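Local coordinates for protein ricin B-like lectin (Macrolepiota procera, PDB 4IZX) that binds carbohydrates such as lactose as a ricin B-like lectin of beta-trefoil fold, with galactose as a recognised sugar, at residues A96-L110 and P121-W135. Residues are numbered along the deposited sequence; the frame is centred on the assembly and turned at random.
Sequences AFRIFVPFTNYNLDL and PVQLWWTWEGLHQTW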
loop_
_atom_site.group_PDB
_atom_site.type_symbol
_atom_site.label_atom_id
_atom_site.label_comp_id
_atom_site.label_asym_id
_atom_site.label_seq_id
_atom_site.Cartn_x
_atom_site.Cartn_y
_atom_site.Cartn_z
ATOM N N ALA A 96 6.675 11.402 -3.394
ATOM C CA ALA A 96 5.834 10.426 -2.764
ATOM C C ALA A 96 4.527 10.249 -3.511
ATOM O O ALA A 96 4.189 11.041 -4.385
ATOM C CB ALA A 96 5.582 10.813 -1.303
ATOM N N PHE A 97 3.781 9.242 -3.126
ATOM C CA PHE A 97 2.579 8.798 -3.773
ATOM C C PHE A 97 1.438 8.606 -2.780
ATOM O O PHE A 97 1.641 8.342 -1.590
ATOM C CB PHE A 97 2.820 7.419 -4.452
ATOM C CG PHE A 97 3.828 7.466 -5.562
ATOM C CD1 PHE A 97 3.443 7.700 -6.860
ATOM C CD2 PHE A 97 5.161 7.245 -5.317
ATOM C CE1 PHE A 97 4.337 7.628 -7.894
ATOM C CE2 PHE A 97 6.068 7.221 -6.339
ATOM C CZ PHE A 97 5.652 7.399 -7.628
ATOM N N ARG A 98 0.231 8.668 -3.327
ATOM C CA ARG A 98 -0.979 8.222 -2.684
ATOM C C ARG A 98 -1.603 7.117 -3.520
ATOM O O ARG A 98 -1.519 7.121 -4.752
ATOM C CB ARG A 98 -1.971 9.384 -2.520
ATOM C CG ARG A 98 -1.454 10.410 -1.519
ATOM C CD ARG A 98 -2.307 11.652 -1.503
ATOM N NE ARG A 98 -1.828 12.607 -0.526
ATOM C CZ ARG A 98 -2.199 12.659 0.737
ATOM N NH1 ARG A 98 -3.137 11.855 1.183
ATOM N NH2 ARG A 98 -1.645 13.544 1.555
ATOM N N ILE A 99 -2.262 6.174 -2.848
ATOM C CA ILE A 99 -2.818 4.984 -3.473
ATOM C C ILE A 99 -4.300 4.968 -3.123
ATOM O O ILE A 99 -4.659 4.859 -1.938
ATOM C CB ILE A 99 -2.077 3.728 -3.004
ATOM C CG1 ILE A 99 -0.563 3.813 -3.335
ATOM C CG2 ILE A 99 -2.697 2.480 -3.625
ATOM C CD1 ILE A 99 0.276 2.691 -2.750
ATOM N N PHE A 100 -5.129 5.178 -4.121
ATOM C CA PHE A 100 -6.581 5.398 -3.975
ATOM C C PHE A 100 -7.360 4.206 -4.483
ATOM O O PHE A 100 -7.086 3.641 -5.525
ATOM C CB PHE A 100 -7.034 6.603 -4.797
ATOM C CG PHE A 100 -6.651 7.941 -4.247
ATOM C CD1 PHE A 100 -5.445 8.517 -4.545
ATOM C CD2 PHE A 100 -7.559 8.652 -3.492
ATOM C CE1 PHE A 100 -5.138 9.783 -4.077
ATOM C CE2 PHE A 100 -7.252 9.889 -2.988
ATOM C CZ PHE A 100 -6.067 10.474 -3.313
ATOM N N VAL A 101 -8.495 3.925 -3.830
ATOM C CA VAL A 101 -9.532 3.113 -4.492
ATOM C C VAL A 101 -10.031 3.955 -5.676
ATOM O O VAL A 101 -10.380 5.135 -5.505
ATOM C CB VAL A 101 -10.697 2.742 -3.555
ATOM C CG1 VAL A 101 -11.771 1.951 -4.291
ATOM C CG2 VAL A 101 -10.180 1.966 -2.332
ATOM N N PRO A 102 -10.075 3.360 -6.875
ATOM C CA PRO A 102 -10.388 4.161 -8.050
ATOM C C PRO A 102 -11.665 4.921 -7.937
ATOM O O PRO A 102 -12.682 4.372 -7.487
ATOM C CB PRO A 102 -10.467 3.125 -9.166
ATOM C CG PRO A 102 -9.464 2.100 -8.745
ATOM C CD PRO A 102 -9.684 1.988 -7.262
ATOM N N PHE A 103 -11.591 6.207 -8.311
ATOM C CA PHE A 103 -12.755 7.096 -8.408
ATOM C C PHE A 103 -13.391 7.383 -7.057
ATOM O O PHE A 103 -14.522 7.824 -6.967
ATOM C CB PHE A 103 -13.766 6.526 -9.384
ATOM C CG PHE A 103 -13.185 6.238 -10.754
ATOM C CD1 PHE A 103 -12.703 7.262 -11.558
ATOM C CD2 PHE A 103 -13.078 4.954 -11.193
ATOM C CE1 PHE A 103 -12.148 6.993 -12.803
ATOM C CE2 PHE A 103 -12.576 4.672 -12.439
ATOM C CZ PHE A 103 -12.088 5.683 -13.237
ATOM N N THR A 104 -12.606 7.224 -5.996
ATOM C CA THR A 104 -13.022 7.606 -4.661
ATOM C C THR A 104 -11.977 8.549 -4.082
ATOM O O THR A 104 -10.849 8.671 -4.600
ATOM C CB THR A 104 -13.140 6.409 -3.704
ATOM O OG1 THR A 104 -11.851 6.000 -3.238
ATOM C CG2 THR A 104 -13.873 5.230 -4.368
ATOM N N ASN A 105 -12.317 9.109 -2.919
ATOM C CA ASN A 105 -11.390 9.906 -2.147
ATOM C C ASN A 105 -10.748 9.106 -1.011
ATOM O O ASN A 105 -10.158 9.704 -0.112
ATOM C CB ASN A 105 -12.132 11.105 -1.552
ATOM C CG ASN A 105 -12.504 12.123 -2.593
ATOM O OD1 ASN A 105 -11.664 12.558 -3.387
ATOM N ND2 ASN A 105 -13.748 12.562 -2.558
ATOM N N TYR A 106 -10.838 7.774 -1.049
ATOM C CA TYR A 106 -10.215 6.926 -0.034
ATOM C C TYR A 106 -8.869 6.456 -0.479
ATOM O O TYR A 106 -8.695 5.871 -1.556
ATOM C CB TYR A 106 -11.102 5.706 0.241
ATOM C CG TYR A 106 -12.431 6.056 0.870
ATOM C CD1 TYR A 106 -12.491 6.511 2.176
ATOM C CD2 TYR A 106 -13.583 5.897 0.160
ATOM C CE1 TYR A 106 -13.678 6.897 2.738
ATOM C CE2 TYR A 106 -14.792 6.219 0.724
ATOM C CZ TYR A 106 -14.818 6.742 1.999
ATOM O OH TYR A 106 -16.033 7.048 2.552
ATOM N N ASN A 107 -7.850 6.758 0.338
ATOM C CA ASN A 107 -6.470 6.359 0.066
ATOM C C ASN A 107 -5.858 5.597 1.219
ATOM O O ASN A 107 -6.303 5.684 2.374
ATOM C CB ASN A 107 -5.598 7.513 -0.447
ATOM C CG ASN A 107 -5.393 8.697 0.478
ATOM O OD1 ASN A 107 -4.812 9.717 0.013
ATOM N ND2 ASN A 107 -5.748 8.629 1.737
ATOM N N LEU A 108 -4.781 4.872 0.924
ATOM C CA LEU A 108 -4.076 4.125 1.943
ATOM C C LEU A 108 -3.561 5.034 3.023
ATOM O O LEU A 108 -2.969 6.076 2.769
ATOM C CB LEU A 108 -2.886 3.356 1.320
ATOM C CG LEU A 108 -3.200 1.932 0.885
ATOM C CD1 LEU A 108 -4.277 1.873 -0.173
ATOM C CD2 LEU A 108 -1.941 1.275 0.368
ATOM N N ASP A 109 -3.690 4.568 4.269
ATOM C CA ASP A 109 -3.436 5.332 5.488
ATOM C C ASP A 109 -2.830 4.328 6.481
ATOM O O ASP A 109 -3.438 3.310 6.801
ATOM C CB ASP A 109 -4.810 5.911 5.933
ATOM C CG ASP A 109 -4.789 6.662 7.242
ATOM O OD1 ASP A 109 -4.450 6.045 8.287
ATOM O OD2 ASP A 109 -5.130 7.867 7.228
ATOM N N LEU A 110 -1.626 4.626 6.954
ATOM C CA LEU A 110 -1.027 3.835 8.022
ATOM C C LEU A 110 -1.683 4.284 9.317
ATOM O O LEU A 110 -1.605 5.457 9.694
ATOM C CB LEU A 110 0.493 4.019 8.060
ATOM C CG LEU A 110 1.217 3.192 9.143
ATOM C CD1 LEU A 110 0.990 1.694 8.959
ATOM C CD2 LEU A 110 2.693 3.527 9.152
ATOM N N PRO A 121 -1.964 -1.680 11.515
ATOM C CA PRO A 121 -2.706 -1.982 10.278
ATOM C C PRO A 121 -2.643 -0.839 9.270
ATOM O O PRO A 121 -2.627 0.348 9.628
ATOM C CB PRO A 121 -4.138 -2.144 10.784
ATOM C CG PRO A 121 -4.000 -2.598 12.194
ATOM C CD PRO A 121 -2.785 -1.878 12.728
ATOM N N VAL A 122 -2.607 -1.211 7.999
ATOM C CA VAL A 122 -2.826 -0.283 6.911
ATOM C C VAL A 122 -4.323 -0.327 6.552
ATOM O O VAL A 122 -4.903 -1.411 6.425
ATOM C CB VAL A 122 -1.973 -0.621 5.676
ATOM C CG1 VAL A 122 -2.188 0.397 4.556
ATOM C CG2 VAL A 122 -0.505 -0.720 6.049
ATOM N N GLN A 123 -4.928 0.855 6.425
ATOM C CA GLN A 123 -6.340 1.039 6.255
ATOM C C GLN A 123 -6.627 2.013 5.114
ATOM O O GLN A 123 -5.706 2.660 4.596
ATOM C CB GLN A 123 -7.008 1.487 7.548
ATOM C CG GLN A 123 -6.609 2.901 7.901
ATOM C CD GLN A 123 -7.066 3.388 9.260
ATOM O OE1 GLN A 123 -7.907 2.757 9.918
ATOM N NE2 GLN A 123 -6.566 4.556 9.662
ATOM N N LEU A 124 -7.892 2.167 4.759
ATOM C CA LEU A 124 -8.358 3.296 3.981
ATOM C C LEU A 124 -8.772 4.439 4.888
ATOM O O LEU A 124 -9.303 4.224 5.976
ATOM C CB LEU A 124 -9.565 2.957 3.110
ATOM C CG LEU A 124 -9.320 1.864 2.069
ATOM C CD1 LEU A 124 -10.615 1.600 1.311
ATOM C CD2 LEU A 124 -8.182 2.200 1.143
ATOM N N TRP A 125 -8.592 5.657 4.409
ATOM C CA TRP A 125 -9.169 6.828 5.054
ATOM C C TRP A 125 -9.356 7.899 4.004
ATOM O O TRP A 125 -8.598 7.972 3.010
ATOM C CB TRP A 125 -8.277 7.345 6.186
ATOM C CG TRP A 125 -9.009 8.198 7.203
ATOM C CD1 TRP A 125 -9.255 9.539 7.150
ATOM C CD2 TRP A 125 -9.660 7.709 8.375
ATOM N NE1 TRP A 125 -10.033 9.908 8.211
ATOM C CE2 TRP A 125 -10.318 8.806 8.968
ATOM C CE3 TRP A 125 -9.742 6.456 8.977
ATOM C CZ2 TRP A 125 -11.024 8.694 10.153
ATOM C CZ3 TRP A 125 -10.457 6.345 10.173
ATOM C CH2 TRP A 125 -11.097 7.460 10.739
ATOM N N TRP A 126 -10.339 8.776 4.213
ATOM C CA TRP A 126 -10.515 9.955 3.408
ATOM C C TRP A 126 -9.203 10.718 3.247
ATOM O O TRP A 126 -8.464 10.881 4.206
ATOM C CB TRP A 126 -11.529 10.885 4.138
ATOM C CG TRP A 126 -12.042 12.001 3.341
ATOM C CD1 TRP A 126 -11.609 13.287 3.308
ATOM C CD2 TRP A 126 -13.204 11.938 2.562
ATOM N NE1 TRP A 126 -12.436 14.037 2.487
ATOM C CE2 TRP A 126 -13.393 13.197 1.974
ATOM C CE3 TRP A 126 -14.080 10.909 2.261
ATOM C CZ2 TRP A 126 -14.487 13.472 1.166
ATOM C CZ3 TRP A 126 -15.119 11.161 1.412
ATOM C CH2 TRP A 126 -15.310 12.426 0.862
ATOM N N THR A 127 -8.948 11.206 2.055
ATOM C CA THR A 127 -7.693 11.822 1.760
ATOM C C THR A 127 -7.542 13.208 2.417
ATOM O O THR A 127 -8.444 14.045 2.344
ATOM C CB THR A 127 -7.465 11.895 0.247
ATOM O OG1 THR A 127 -6.105 12.181 -0.038
ATOM C CG2 THR A 127 -8.326 12.904 -0.458
ATOM N N TRP A 128 -6.381 13.434 3.027
ATOM C CA TRP A 128 -6.030 14.744 3.571
ATOM C C TRP A 128 -4.530 14.789 3.704
ATOM O O TRP A 128 -3.816 13.822 3.378
ATOM C CB TRP A 128 -6.747 15.039 4.886
ATOM C CG TRP A 128 -6.364 14.162 6.048
ATOM C CD1 TRP A 128 -6.664 12.865 6.215
ATOM C CD2 TRP A 128 -5.624 14.559 7.195
ATOM N NE1 TRP A 128 -6.163 12.414 7.405
ATOM C CE2 TRP A 128 -5.507 13.439 8.019
ATOM C CE3 TRP A 128 -5.020 15.773 7.606
ATOM C CZ2 TRP A 128 -4.818 13.479 9.231
ATOM C CZ3 TRP A 128 -4.330 15.786 8.804
ATOM C CH2 TRP A 128 -4.249 14.657 9.607
ATOM N N GLU A 129 -3.983 15.905 4.183
ATOM C CA GLU A 129 -2.566 16.134 4.097
ATOM C C GLU A 129 -1.704 15.259 5.007
ATOM O O GLU A 129 -0.506 15.234 4.831
ATOM C CB GLU A 129 -2.258 17.622 4.325
ATOM C CG GLU A 129 -2.543 18.166 5.655
ATOM C CD GLU A 129 -2.725 19.681 5.605
ATOM O OE1 GLU A 129 -1.926 20.342 6.320
ATOM O OE2 GLU A 129 -3.692 20.217 4.914
ATOM N N GLY A 130 -2.316 14.558 5.964
ATOM C CA GLY A 130 -1.584 13.720 6.914
ATOM C C GLY A 130 -0.521 12.879 6.209
ATOM O O GLY A 130 -0.805 12.134 5.301
ATOM N N LEU A 131 0.701 12.970 6.687
ATOM C CA LEU A 131 1.838 12.386 6.000
ATOM C C LEU A 131 1.832 10.874 6.047
ATOM O O LEU A 131 2.488 10.228 5.222
ATOM C CB LEU A 131 3.129 12.904 6.594
ATOM C CG LEU A 131 3.324 14.387 6.415
ATOM C CD1 LEU A 131 4.590 14.759 7.115
ATOM C CD2 LEU A 131 3.386 14.747 4.945
ATOM N N HIS A 132 1.102 10.303 7.001
ATOM C CA HIS A 132 0.915 8.867 7.086
ATOM C C HIS A 132 0.072 8.295 5.970
ATOM O O HIS A 132 -0.062 7.078 5.900
ATOM C CB HIS A 132 0.339 8.532 8.455
ATOM C CG HIS A 132 -0.952 9.212 8.723
ATOM N ND1 HIS A 132 -1.030 10.538 9.047
ATOM C CD2 HIS A 132 -2.215 8.742 8.689
ATOM C CE1 HIS A 132 -2.298 10.851 9.207
ATOM N NE2 HIS A 132 -3.043 9.789 8.965
ATOM N N GLN A 133 -0.459 9.170 5.104
ATOM C CA GLN A 133 -1.138 8.758 3.877
ATOM C C GLN A 133 -0.274 8.827 2.635
ATOM O O GLN A 133 -0.778 8.672 1.520
ATOM C CB GLN A 133 -2.392 9.604 3.651
ATOM C CG GLN A 133 -3.360 9.592 4.812
ATOM C CD GLN A 133 -4.701 10.145 4.413
ATOM O OE1 GLN A 133 -4.844 10.905 3.442
ATOM N NE2 GLN A 133 -5.732 9.734 5.132
ATOM N N THR A 134 1.028 9.089 2.795
ATOM C CA THR A 134 1.919 9.238 1.663
ATOM C C THR A 134 3.055 8.218 1.764
ATOM O O THR A 134 3.480 7.839 2.874
ATOM C CB THR A 134 2.470 10.667 1.560
ATOM O OG1 THR A 134 3.356 10.985 2.644
ATOM C CG2 THR A 134 1.358 11.697 1.504
ATOM N N TRP A 135 3.530 7.792 0.599
ATOM C CA TRP A 135 4.341 6.585 0.499
ATOM C C TRP A 135 5.386 6.785 -0.578
ATOM O O TRP A 135 5.094 7.299 -1.651
ATOM C CB TRP A 135 3.466 5.372 0.104
ATOM C CG TRP A 135 2.233 5.167 0.962
ATOM C CD1 TRP A 135 1.045 5.776 0.808
ATOM C CD2 TRP A 135 2.127 4.350 2.112
ATOM N NE1 TRP A 135 0.185 5.382 1.795
ATOM C CE2 TRP A 135 0.822 4.484 2.592
ATOM C CE3 TRP A 135 2.989 3.451 2.753
ATOM C CZ2 TRP A 135 0.350 3.753 3.680
ATOM C CZ3 TRP A 135 2.521 2.752 3.856
ATOM C CH2 TRP A 135 1.215 2.886 4.285
HETATM O O HOH W 1 -2.274 6.820 0.117
HETATM O O HOH W 2 -5.879 9.884 8.812
#
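Three N-H groups converge on Q133 OE1, buried in this beta-trefoil: R98 NH1, N107 ND2 (3.0 Å from OE1) and the backbone N of W128. The arginine arrives in the amide plane on a lone pair, whereas N107 ND2 comes from above that plane, yet its N-H points almost straight at OE1 (169°). Glutamine suits this place because its other end donates: Q133 NE2 reaches D109 OD2 at 2.9 Å, on the anti lone pair, and also W126 O, which fixes the amide's rotation. D109 is gripped on both oxygens, since Q123 NE2 meets OD1 from above the carboxylate plane and water 2 donates to OD2, linking it to W128 NE1 and H132 NE2. With CG anti to the backbone N (chi1 176°), the carboxylate swings toward these donors.

N107 OD1 takes R98 NH1 and T127 OG1 (2.8 Å) from opposite faces. The R98 chain is extended from CG to NE, and T134 CG2 lies over one guanidinium face, toward the rim; NH2 binds W128 O and NE pairs with D90, so the buried charge is probably well balanced.

The N107, D109 and Q123 side chains leave one face of antiparallel strands 106-110 and 121-126. On the opposite face L110 CD1 packs on V122 CG2; separately, L124 CD1 meets V101 CG2. F97, of the benzamidine pocket, pairs with W135 through two backbone hydrogen bonds, while the W135 indole packs on L108 CB and L110 CB. Farther along the L110 face, the W126 edge meets the Y106 ring face, planes 84° apart, and N105 CB lies over the W126 six-membered ring, 4.0 Å from its centroid.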